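Local coordinates for Dbv8 protein (Nonomuraea, PDB 4MFZ), which probably transfers long aliphatic acyl groups from acyl-CoA to the amino sugar of a glycopeptide antibiotic, as a GNAT-type N-acyltransferase, at residues D227-S232 and R278-L283; T255-D260 and L295-R300; K317-H322 and R327-R332. One frame throughout, in Å; residues are numbered along the deposited sequence.

Contact 1: residues D227-S232 and R278-L283. With MFK (decanoyl-CoA), chain B.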
# COMPACT_ATOMS: atom_id res chain seq x y z
N ASP A 227 1.91 23.25 -5.79
CA ASP A 227 1.39 23.75 -4.52
C ASP A 227 1.02 22.61 -3.56
O ASP A 227 1.23 22.69 -2.36
CB ASP A 227 0.15 24.67 -4.72
CG ASP A 227 0.51 26.10 -5.03
OD1 ASP A 227 1.71 26.46 -5.02
OD2 ASP A 227 -0.43 26.91 -5.27
N ILE A 228 0.42 21.55 -4.10
CA ILE A 228 0.05 20.46 -3.22
C ILE A 228 1.27 19.60 -2.87
O ILE A 228 1.35 19.09 -1.77
CB ILE A 228 -1.16 19.63 -3.73
CG1 ILE A 228 -0.73 18.69 -4.87
CG2 ILE A 228 -2.33 20.57 -4.07
CD1 ILE A 228 -1.86 17.90 -5.51
N TYR A 229 2.22 19.48 -3.80
CA TYR A 229 3.47 18.77 -3.50
C TYR A 229 4.26 19.45 -2.37
O TYR A 229 4.64 18.79 -1.40
CB TYR A 229 4.33 18.57 -4.78
CG TYR A 229 5.74 18.00 -4.53
CD1 TYR A 229 6.82 18.84 -4.33
CD2 TYR A 229 5.98 16.62 -4.52
CE1 TYR A 229 8.10 18.34 -4.12
CE2 TYR A 229 7.25 16.11 -4.33
CZ TYR A 229 8.32 16.97 -4.11
OH TYR A 229 9.62 16.49 -3.90
N TYR A 230 4.51 20.76 -2.51
CA TYR A 230 5.32 21.47 -1.51
C TYR A 230 4.63 21.67 -0.20
O TYR A 230 5.27 21.64 0.87
CB TYR A 230 5.85 22.81 -2.04
CG TYR A 230 6.91 22.63 -3.07
CD1 TYR A 230 8.15 22.05 -2.73
CD2 TYR A 230 6.70 23.01 -4.38
CE1 TYR A 230 9.15 21.89 -3.69
CE2 TYR A 230 7.68 22.85 -5.35
CZ TYR A 230 8.91 22.29 -5.00
OH TYR A 230 9.89 22.11 -5.98
N ASP A 231 3.31 21.85 -0.24
CA ASP A 231 2.60 21.97 1.02
C ASP A 231 2.76 20.69 1.89
O ASP A 231 2.94 20.78 3.10
CB ASP A 231 1.13 22.31 0.82
CG ASP A 231 0.46 22.70 2.12
OD1 ASP A 231 0.64 23.86 2.55
OD2 ASP A 231 -0.21 21.82 2.73
N SER A 232 2.68 19.52 1.25
CA SER A 232 2.93 18.25 1.94
C SER A 232 4.38 18.12 2.39
O SER A 232 4.64 17.86 3.56
CB SER A 232 2.60 17.05 1.04
OG SER A 232 2.83 15.84 1.79
N ARG A 278 13.42 17.79 -10.12
CA ARG A 278 14.69 18.55 -10.01
C ARG A 278 15.13 18.74 -8.55
O ARG A 278 16.29 19.05 -8.28
CB ARG A 278 14.60 19.93 -10.68
CG ARG A 278 14.34 19.88 -12.16
CD ARG A 278 14.14 21.29 -12.71
NE ARG A 278 13.97 21.22 -14.16
CZ ARG A 278 12.99 21.78 -14.85
NH1 ARG A 278 12.07 22.52 -14.25
NH2 ARG A 278 12.95 21.62 -16.16
N GLY A 279 14.21 18.55 -7.60
CA GLY A 279 14.54 18.71 -6.19
C GLY A 279 15.14 17.44 -5.62
O GLY A 279 15.51 17.39 -4.45
N TRP A 280 15.20 16.41 -6.45
CA TRP A 280 15.67 15.09 -6.03
C TRP A 280 17.06 14.84 -6.53
O TRP A 280 17.39 15.25 -7.63
CB TRP A 280 14.72 14.02 -6.58
CG TRP A 280 13.44 13.92 -5.80
CD1 TRP A 280 12.39 14.85 -5.72
CD2 TRP A 280 13.05 12.82 -4.91
NE1 TRP A 280 11.41 14.41 -4.88
CE2 TRP A 280 11.73 13.19 -4.37
CE3 TRP A 280 13.62 11.60 -4.54
CZ2 TRP A 280 11.05 12.36 -3.49
CZ3 TRP A 280 12.92 10.78 -3.65
CH2 TRP A 280 11.66 11.15 -3.14
N THR A 281 17.88 14.16 -5.75
CA THR A 281 19.19 13.76 -6.24
C THR A 281 19.24 12.27 -6.61
O THR A 281 18.89 11.43 -5.81
CB THR A 281 20.32 14.13 -5.26
OG1 THR A 281 21.27 13.06 -5.24
CG2 THR A 281 19.83 14.37 -3.85
N LEU A 282 19.65 11.96 -7.84
CA LEU A 282 19.64 10.57 -8.32
C LEU A 282 20.81 9.77 -7.76
O LEU A 282 21.95 10.19 -7.84
CB LEU A 282 19.61 10.53 -9.86
CG LEU A 282 18.38 11.19 -10.52
CD1 LEU A 282 18.42 11.10 -12.04
CD2 LEU A 282 17.06 10.62 -10.01
N LEU A 283 20.53 8.61 -7.17
CA LEU A 283 21.60 7.70 -6.78
C LEU A 283 22.15 7.00 -8.03
O LEU A 283 21.39 6.59 -8.91
CB LEU A 283 21.10 6.69 -5.74
CG LEU A 283 20.48 7.21 -4.42
CD1 LEU A 283 19.70 6.11 -3.71
CD2 LEU A 283 21.50 7.84 -3.47
CCG MFK B . 7.78 14.43 -9.15
CCF MFK B . 8.79 14.59 -8.01
CCE MFK B . 8.69 13.40 -7.08
CCD MFK B . 9.49 12.27 -7.68
CCC MFK B . 9.86 11.32 -6.56
CCB MFK B . 9.20 9.98 -6.78
CCA MFK B . 9.87 8.98 -5.85
CBZ MFK B . 8.84 8.51 -4.83
CAK MFK B . 8.52 7.05 -5.08
CAJ MFK B . 7.04 6.91 -5.46
OAL MFK B . 6.16 7.64 -4.99
SAI MFK B . 6.73 5.60 -6.58
CAH MFK B . 4.92 5.75 -6.90
CAG MFK B . 4.59 6.95 -7.80
NAF MFK B . 3.12 7.01 -7.89
CAE MFK B . 2.45 6.91 -9.06
OAM MFK B . 3.00 6.82 -10.15
CAD MFK B . 0.92 6.98 -8.93
CAC MFK B . 0.28 7.10 -10.33
NAB MFK B . 0.80 8.29 -11.04
CAA MFK B . 0.08 9.42 -11.02
OAO MFK B . -1.01 9.52 -10.42
CAN MFK B . 0.64 10.61 -11.81
OAU MFK B . 1.71 10.19 -12.68
CAP MFK B . 1.09 11.79 -10.91
CAR MFK B . 2.14 11.30 -9.93
CAS MFK B . -0.06 12.40 -10.12
CAQ MFK B . 1.70 12.87 -11.80
OAT MFK B . 0.71 13.29 -12.71
PAV MFK B . 0.64 14.79 -13.29
OAX MFK B . 0.68 15.78 -12.21
OAW MFK B . -0.48 14.84 -14.28
OAY MFK B . 2.06 14.76 -14.06
PAZ MFK B . 2.56 15.73 -15.24
OBA MFK B . 4.12 15.53 -15.30
OBB MFK B . 2.20 17.15 -15.04
O5' MFK B . 2.08 15.02 -16.60
C5' MFK B . 2.37 15.52 -17.88
C4' MFK B . 1.66 14.62 -18.90
O4' MFK B . 1.70 13.17 -18.58
C3' MFK B . 0.19 14.93 -18.98
O3' MFK B . -0.24 14.65 -20.31
PBV MFK B . -1.19 15.73 -21.06
OBW MFK B . -2.57 15.52 -20.33
OBY MFK B . -1.26 15.17 -22.59
OBX MFK B . -0.81 17.13 -20.92
C2' MFK B . -0.39 13.92 -17.98
O2' MFK B . -1.77 13.68 -18.15
C1' MFK B . 0.37 12.68 -18.33
N9 MFK B . 0.40 11.72 -17.19
C8 MFK B . 1.13 11.84 -16.07
N7 MFK B . 0.87 10.77 -15.31
C5 MFK B . 0.02 9.97 -15.97
C4 MFK B . -0.26 10.57 -17.13
N3 MFK B . -1.07 9.98 -18.02
C2 MFK B . -1.80 8.71 -17.78
N1 MFK B . -1.40 8.15 -16.47
C6 MFK B . -0.54 8.78 -15.67
N6 MFK B . -0.21 8.22 -14.50

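Contact 2: residues T255-D260 and L295-R300. With MFK (decanoyl-CoA), chain B.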
# COMPACT_ATOMS: atom_id res chain seq x y z
N THR A 255 12.08 5.14 -5.16
CA THR A 255 12.54 4.56 -6.41
C THR A 255 11.36 4.51 -7.36
O THR A 255 10.30 4.05 -6.97
CB THR A 255 13.08 3.15 -6.20
OG1 THR A 255 14.29 3.22 -5.44
CG2 THR A 255 13.38 2.45 -7.55
N SER A 256 11.51 4.98 -8.59
CA SER A 256 10.33 5.10 -9.45
C SER A 256 10.63 5.29 -10.92
O SER A 256 11.68 5.81 -11.29
CB SER A 256 9.47 6.30 -8.97
OG SER A 256 8.22 6.34 -9.66
N TRP A 257 9.66 4.93 -11.75
CA TRP A 257 9.67 5.29 -13.17
C TRP A 257 9.70 6.78 -13.37
O TRP A 257 10.23 7.25 -14.36
CB TRP A 257 8.47 4.68 -13.87
CG TRP A 257 7.18 5.29 -13.43
CD1 TRP A 257 6.40 4.92 -12.34
CD2 TRP A 257 6.50 6.45 -14.02
NE1 TRP A 257 5.31 5.75 -12.23
CE2 TRP A 257 5.30 6.67 -13.22
CE3 TRP A 257 6.74 7.28 -15.12
CZ2 TRP A 257 4.38 7.67 -13.51
CZ3 TRP A 257 5.81 8.31 -15.40
CH2 TRP A 257 4.67 8.50 -14.61
N LEU A 258 9.14 7.52 -12.42
CA LEU A 258 9.04 9.01 -12.45
C LEU A 258 10.39 9.70 -12.46
O LEU A 258 10.46 10.89 -12.76
CB LEU A 258 8.31 9.51 -11.20
CG LEU A 258 6.82 9.25 -11.00
CD1 LEU A 258 6.49 9.49 -9.55
CD2 LEU A 258 6.00 10.19 -11.88
N LEU A 259 11.44 8.99 -12.08
CA LEU A 259 12.77 9.61 -12.02
C LEU A 259 13.68 9.25 -13.20
O LEU A 259 14.85 9.62 -13.21
CB LEU A 259 13.46 9.26 -10.70
CG LEU A 259 12.77 9.65 -9.40
CD1 LEU A 259 13.49 9.03 -8.20
CD2 LEU A 259 12.69 11.17 -9.26
N ASP A 260 13.14 8.53 -14.18
CA ASP A 260 13.87 8.15 -15.40
C ASP A 260 14.16 9.39 -16.24
O ASP A 260 13.21 10.06 -16.69
CB ASP A 260 13.00 7.19 -16.21
CG ASP A 260 13.73 6.60 -17.42
OD1 ASP A 260 14.80 7.12 -17.84
OD2 ASP A 260 13.22 5.57 -17.96
N LEU A 295 4.33 0.50 -17.09
CA LEU A 295 3.08 -0.07 -17.60
C LEU A 295 2.10 -0.25 -16.47
O LEU A 295 0.90 -0.06 -16.66
CB LEU A 295 3.35 -1.41 -18.29
CG LEU A 295 4.08 -1.32 -19.64
CD1 LEU A 295 4.54 -2.70 -20.12
CD2 LEU A 295 3.25 -0.61 -20.69
N GLU A 296 2.62 -0.58 -15.29
CA GLU A 296 1.80 -0.71 -14.10
C GLU A 296 1.18 0.63 -13.70
O GLU A 296 -0.04 0.72 -13.55
CB GLU A 296 2.62 -1.28 -12.93
CG GLU A 296 1.95 -1.19 -11.56
CD GLU A 296 0.71 -2.07 -11.41
OE1 GLU A 296 0.55 -3.07 -12.16
OE2 GLU A 296 -0.11 -1.79 -10.50
N PHE A 297 2.00 1.65 -13.52
CA PHE A 297 1.50 2.87 -12.94
C PHE A 297 0.86 3.79 -13.98
O PHE A 297 0.14 4.72 -13.61
CB PHE A 297 2.61 3.61 -12.19
CG PHE A 297 3.06 2.92 -10.92
CD1 PHE A 297 2.44 3.19 -9.70
CD2 PHE A 297 4.12 2.01 -10.94
CE1 PHE A 297 2.86 2.56 -8.53
CE2 PHE A 297 4.55 1.38 -9.79
CZ PHE A 297 3.92 1.65 -8.58
N VAL A 298 1.13 3.57 -15.26
CA VAL A 298 0.49 4.39 -16.28
C VAL A 298 -0.80 3.73 -16.79
O VAL A 298 -1.76 4.44 -17.09
CB VAL A 298 1.44 4.79 -17.44
CG1 VAL A 298 0.74 5.66 -18.46
CG2 VAL A 298 2.65 5.54 -16.90
N PHE A 299 -0.83 2.40 -16.86
CA PHE A 299 -1.99 1.69 -17.43
C PHE A 299 -2.64 0.65 -16.53
O PHE A 299 -3.68 0.13 -16.87
CB PHE A 299 -1.63 0.97 -18.74
CG PHE A 299 -1.13 1.87 -19.82
CD1 PHE A 299 -2.02 2.60 -20.61
CD2 PHE A 299 0.24 1.96 -20.07
CE1 PHE A 299 -1.55 3.43 -21.64
CE2 PHE A 299 0.72 2.78 -21.09
CZ PHE A 299 -0.18 3.51 -21.88
N ARG A 300 -1.98 0.31 -15.44
CA ARG A 300 -2.43 -0.77 -14.55
C ARG A 300 -2.53 -2.02 -15.41
O ARG A 300 -3.49 -2.83 -15.37
CB ARG A 300 -3.72 -0.37 -13.83
CG ARG A 300 -3.69 -0.54 -12.32
CD ARG A 300 -2.38 -0.15 -11.64
NE ARG A 300 -2.36 1.21 -11.07
CZ ARG A 300 -1.63 1.56 -10.01
NH1 ARG A 300 -0.86 0.66 -9.37
NH2 ARG A 300 -1.68 2.81 -9.55
CCG MFK B . 7.78 14.43 -9.15
CCF MFK B . 8.79 14.59 -8.01
CCE MFK B . 8.69 13.40 -7.08
CCD MFK B . 9.49 12.27 -7.68
CCC MFK B . 9.86 11.32 -6.56
CCB MFK B . 9.20 9.98 -6.78
CCA MFK B . 9.87 8.98 -5.85
CBZ MFK B . 8.84 8.51 -4.83
CAK MFK B . 8.52 7.05 -5.08
CAJ MFK B . 7.04 6.91 -5.46
OAL MFK B . 6.16 7.64 -4.99
SAI MFK B . 6.73 5.60 -6.58
CAH MFK B . 4.92 5.75 -6.90
CAG MFK B . 4.59 6.95 -7.80
NAF MFK B . 3.12 7.01 -7.89
CAE MFK B . 2.45 6.91 -9.06
OAM MFK B . 3.00 6.82 -10.15
CAD MFK B . 0.92 6.98 -8.93
CAC MFK B . 0.28 7.10 -10.33
NAB MFK B . 0.80 8.29 -11.04
CAA MFK B . 0.08 9.42 -11.02
OAO MFK B . -1.01 9.52 -10.42
CAN MFK B . 0.64 10.61 -11.81
OAU MFK B . 1.71 10.19 -12.68
CAP MFK B . 1.09 11.79 -10.91
CAR MFK B . 2.14 11.30 -9.93
CAS MFK B . -0.06 12.40 -10.12
CAQ MFK B . 1.70 12.87 -11.80
OAT MFK B . 0.71 13.29 -12.71
PAV MFK B . 0.64 14.79 -13.29
OAX MFK B . 0.68 15.78 -12.21
OAW MFK B . -0.48 14.84 -14.28
OAY MFK B . 2.06 14.76 -14.06
PAZ MFK B . 2.56 15.73 -15.24
OBA MFK B . 4.12 15.53 -15.30
OBB MFK B . 2.20 17.15 -15.04
O5' MFK B . 2.08 15.02 -16.60
C5' MFK B . 2.37 15.52 -17.88
C4' MFK B . 1.66 14.62 -18.90
O4' MFK B . 1.70 13.17 -18.58
C3' MFK B . 0.19 14.93 -18.98
O3' MFK B . -0.24 14.65 -20.31
PBV MFK B . -1.19 15.73 -21.06
OBW MFK B . -2.57 15.52 -20.33
OBY MFK B . -1.26 15.17 -22.59
OBX MFK B . -0.81 17.13 -20.92
C2' MFK B . -0.39 13.92 -17.98
O2' MFK B . -1.77 13.68 -18.15
C1' MFK B . 0.37 12.68 -18.33
N9 MFK B . 0.40 11.72 -17.19
C8 MFK B . 1.13 11.84 -16.07
N7 MFK B . 0.87 10.77 -15.31
C5 MFK B . 0.02 9.97 -15.97
C4 MFK B . -0.26 10.57 -17.13
N3 MFK B . -1.07 9.98 -18.02
C2 MFK B . -1.80 8.71 -17.78
N1 MFK B . -1.40 8.15 -16.47
C6 MFK B . -0.54 8.78 -15.67
N6 MFK B . -0.21 8.22 -14.50

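Contact 3: residues K317-H322 and R327-R332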
# COMPACT_ATOMS: atom_id res chain seq x y z
N LYS A 317 0.84 7.96 -24.82
CA LYS A 317 1.40 7.92 -26.16
C LYS A 317 2.89 7.56 -26.08
O LYS A 317 3.33 6.60 -26.73
CB LYS A 317 1.19 9.26 -26.89
CG LYS A 317 -0.23 9.47 -27.42
CD LYS A 317 -0.37 10.84 -28.04
CE LYS A 317 -1.81 11.34 -27.95
NZ LYS A 317 -2.01 12.61 -28.72
N ALA A 318 3.63 8.32 -25.26
CA ALA A 318 5.08 8.12 -25.03
C ALA A 318 5.45 6.72 -24.58
O ALA A 318 6.42 6.15 -25.08
CB ALA A 318 5.61 9.12 -24.00
N VAL A 319 4.73 6.19 -23.59
CA VAL A 319 5.07 4.87 -23.07
C VAL A 319 5.00 3.84 -24.20
O VAL A 319 5.98 3.14 -24.46
CB VAL A 319 4.19 4.46 -21.86
CG1 VAL A 319 4.40 2.99 -21.53
CG2 VAL A 319 4.53 5.32 -20.65
N VAL A 320 3.86 3.80 -24.89
CA VAL A 320 3.62 2.87 -26.00
C VAL A 320 4.59 3.06 -27.17
O VAL A 320 5.20 2.07 -27.65
CB VAL A 320 2.14 2.94 -26.45
CG1 VAL A 320 1.94 2.35 -27.85
CG2 VAL A 320 1.25 2.25 -25.42
N THR A 321 4.75 4.31 -27.63
CA THR A 321 5.62 4.56 -28.77
C THR A 321 7.05 4.11 -28.46
O THR A 321 7.68 3.45 -29.29
CB THR A 321 5.59 6.02 -29.31
OG1 THR A 321 6.46 6.86 -28.54
CG2 THR A 321 4.19 6.60 -29.34
N HIS A 322 7.54 4.44 -27.27
CA HIS A 322 8.90 4.07 -26.83
C HIS A 322 9.11 2.56 -26.85
O HIS A 322 10.11 2.06 -27.39
CB HIS A 322 9.10 4.60 -25.43
CG HIS A 322 10.54 4.71 -24.99
ND1 HIS A 322 11.08 3.87 -24.06
CD2 HIS A 322 11.53 5.61 -25.33
CE1 HIS A 322 12.35 4.23 -23.84
NE2 HIS A 322 12.63 5.30 -24.61
N ARG A 327 12.63 0.29 -27.60
CA ARG A 327 13.39 0.98 -26.54
C ARG A 327 12.86 0.64 -25.14
O ARG A 327 11.81 0.03 -25.01
CB ARG A 327 13.38 2.48 -26.78
CG ARG A 327 14.10 2.86 -28.06
CD ARG A 327 13.98 4.34 -28.38
NE ARG A 327 14.74 5.15 -27.42
CZ ARG A 327 14.67 6.48 -27.34
NH1 ARG A 327 13.88 7.17 -28.16
NH2 ARG A 327 15.39 7.12 -26.43
N HIS A 328 13.58 1.04 -24.09
CA HIS A 328 13.23 0.63 -22.71
C HIS A 328 13.13 1.71 -21.67
O HIS A 328 13.83 2.71 -21.74
CB HIS A 328 14.15 -0.49 -22.22
CG HIS A 328 14.00 -1.76 -23.01
ND1 HIS A 328 14.79 -2.07 -24.06
CD2 HIS A 328 13.05 -2.78 -22.92
CE1 HIS A 328 14.39 -3.25 -24.59
NE2 HIS A 328 13.32 -3.68 -23.89
N TRP A 329 12.28 1.47 -20.67
CA TRP A 329 12.12 2.36 -19.52
C TRP A 329 12.88 1.89 -18.32
O TRP A 329 12.97 0.68 -18.09
CB TRP A 329 10.65 2.47 -19.18
CG TRP A 329 9.86 3.12 -20.28
CD1 TRP A 329 9.05 2.50 -21.23
CD2 TRP A 329 9.83 4.55 -20.61
NE1 TRP A 329 8.51 3.43 -22.09
CE2 TRP A 329 8.94 4.68 -21.77
CE3 TRP A 329 10.42 5.69 -20.06
CZ2 TRP A 329 8.66 5.92 -22.34
CZ3 TRP A 329 10.13 6.93 -20.65
CH2 TRP A 329 9.26 7.04 -21.76
N TYR A 330 13.39 2.83 -17.53
CA TYR A 330 14.09 2.51 -16.27
C TYR A 330 13.46 3.17 -15.04
O TYR A 330 12.88 4.24 -15.12
CB TYR A 330 15.59 2.86 -16.38
CG TYR A 330 16.21 2.11 -17.54
CD1 TYR A 330 16.70 0.81 -17.37
CD2 TYR A 330 16.24 2.67 -18.82
CE1 TYR A 330 17.22 0.10 -18.43
CE2 TYR A 330 16.77 1.97 -19.89
CZ TYR A 330 17.25 0.68 -19.69
OH TYR A 330 17.77 -0.02 -20.75
N GLN A 331 13.56 2.49 -13.90
CA GLN A 331 13.30 3.08 -12.60
C GLN A 331 14.60 3.65 -12.07
O GLN A 331 15.67 3.07 -12.30
CB GLN A 331 12.87 2.00 -11.63
CG GLN A 331 11.50 1.42 -11.90
CD GLN A 331 11.06 0.56 -10.75
OE1 GLN A 331 10.19 0.93 -9.97
NE2 GLN A 331 11.71 -0.58 -10.61
N ARG A 332 14.52 4.77 -11.36
CA ARG A 332 15.71 5.28 -10.65
C ARG A 332 15.39 5.49 -9.18
O ARG A 332 14.23 5.75 -8.83
CB ARG A 332 16.27 6.58 -11.27
CG ARG A 332 16.35 6.60 -12.79
CD ARG A 332 17.56 5.87 -13.35
NE ARG A 332 18.68 6.79 -13.44
CZ ARG A 332 19.63 6.88 -12.53
NH1 ARG A 332 19.59 6.08 -11.50
NH2 ARG A 332 20.61 7.75 -12.66

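Contact 1: residues D227-S232 and R278-L283
Tyr229, on helix 226-243, points its phenol oxygen at the indole nitrogen of Trp280, just ahead of strand 281-289, an edge strand of the GNAT-fold sheet. The phenol oxygen comes to the N-H edge of the indole, the two side chains crossing at a slant; no stack forms and the contact narrows to a single polar junction. Trp280 NE1 donates to Tyr229 OH across 2.9 Å with an N-H...O angle of 151°; the oxygen lies at the indole edge, tilted 18° out of its plane. Both residues are buried, so this bond satisfies the indole N-H among apolar neighbours. Tyr229 reaches it because its CG stands anti to the backbone N (chi1 173°), which carries the ring away from the helix toward residues 278-283. On the same helix it places CD1 over the centre of the Tyr230 ring, 3.7 Å above the plane. Leu199, Leu224, Leu276 and Ile336 touch the Tyr229 side chain, and Ile336, on strand 330-337, also touches Trp280. One face of the indole is taken by the decanoyl chain of the bound decanoyl-CoA. The fatty chain runs across that face from the pyrrole side to the benzene side: CCE lies 3.6 Å from Trp280 NE1, whereas CCA comes within 3.9 Å of Trp280 CH2. The bond to the phenol probably helps hold the indole in this rotation, a flat apolar wall for the acyl group. Its nearest approach is Trp280 CE2 to the ligand carbon CCC, at 3.4 Å.

Contact 2: residues T255-D260 and L295-R300
The indole of Trp257 is held between two aliphatic groups: Val298 CG2 stands 4.2 Å above one face, and Leu258 CG lies 3.7 Å above the opposite one. Both sit toward the rim. The edge of the indole faces decanoyl-CoA, whose OAU lies in its plane and whose amide oxygen OAM lies near it. Phe297 meets the pyrrole side of Trp257 obliquely, its CB 3.4 Å from Trp257 NE1. The Phe297 ring and the five-membered ring of Trp257 are nearly parallel (27°) but slid so far apart, with centroids 5.5 Å from each other, that they scarcely overlap. Glu296 CG lies over a face of Phe297. CG of Trp257 occupies the position between its own backbone N and carbonyl carbon (chi1 68°), which swings the indole toward helix 291-299 and presents its N-H to the ligand. Trp257 NE1 donates to MFK OAM at 3.3 Å, N-H...O angle 147°, a rather long bond, while Phe297 CD1 packs 3.7 Å from the same oxygen. Just before the tryptophan, Ser256 OG accepts from Leu258 N at 3.1 Å, an ST turn that sets the serine hydroxyl 3.5 Å from the thioester sulfur, MFK SAI. At the helix end Arg300 and Glu296 form a salt bridge; Arg300 also pairs with Glu219, and Glu296 with Lys173. The pantetheine arm beside the end of strand 251-256, next to its parallel neighbour 211-216, marks the usual acyl-CoA site of the GNAT fold.

Contact 3: residues K317-H322 and R327-R332
Arg327 N donates to His322 O at 3.1 Å with an N-H...O angle of 146°, tying the backbone that leads into strand 330-337 to helix 314-324. The guanidinium of Arg327 is anchored outside the contact by a salt bridge from NH2 to Glu265. Trp329 NE1 points at Val319 O, but at 3.5 Å this bond is weak; Ala318 O also lies at the indole edge, 3.5 Å from Trp329 CZ2. The imidazole of His322 fills the middle. Its CG is anti to the backbone N (chi1 -161°), which lays the ring between Arg327 and Trp329. Arg327 CB sits over the centre of one face, a CH-pi contact of 3.6 Å to the ring centroid and only 13° off the normal, and the bent arginine chain brings a face of its guanidinium to the rim of the same ring. The opposite face turns obliquely to the indole, the His322 and Trp329 six-membered ring centroids being 4.1 Å apart. His322 CB adds a contact of 3.4 Å to Trp329 CZ2. The indole thus has His322 over one face and Val319 CG2 over the other. Beyond these side chains, Tyr266 brings a ring against His322, Ile294 of helix 291-299 touches both Val319 and Trp329, and Asp291 accepts from Trp329 N, so the turn after helix 314-324 is joined to helix 291-299 as its chain enters strand 330-337.

Contacts 1 and 2 both touch decanoyl-CoA, with centres about 17 Å apart: contact 1 lies along the acyl tail, while contact 2 runs from that tail (Leu259) past the thioester and amide to the adenine (Val298). They meet where Leu282 CD2 packs 3.9 Å from Leu259 CB. Contact 3 lies farther out, the side chain of Val319 being about 8 Å from the ligand, yet its centre is only about 9 Å from that of contact 2. Neighbouring strands 251-256 and 330-337 join these two through a probable hydrogen bond of 2.8 Å from Ser256 N to Arg332 O. Arg332 NH1 probably also bonds Leu283 O at 3.2 Å, linking contact 3 to contact 1 across the same sheet.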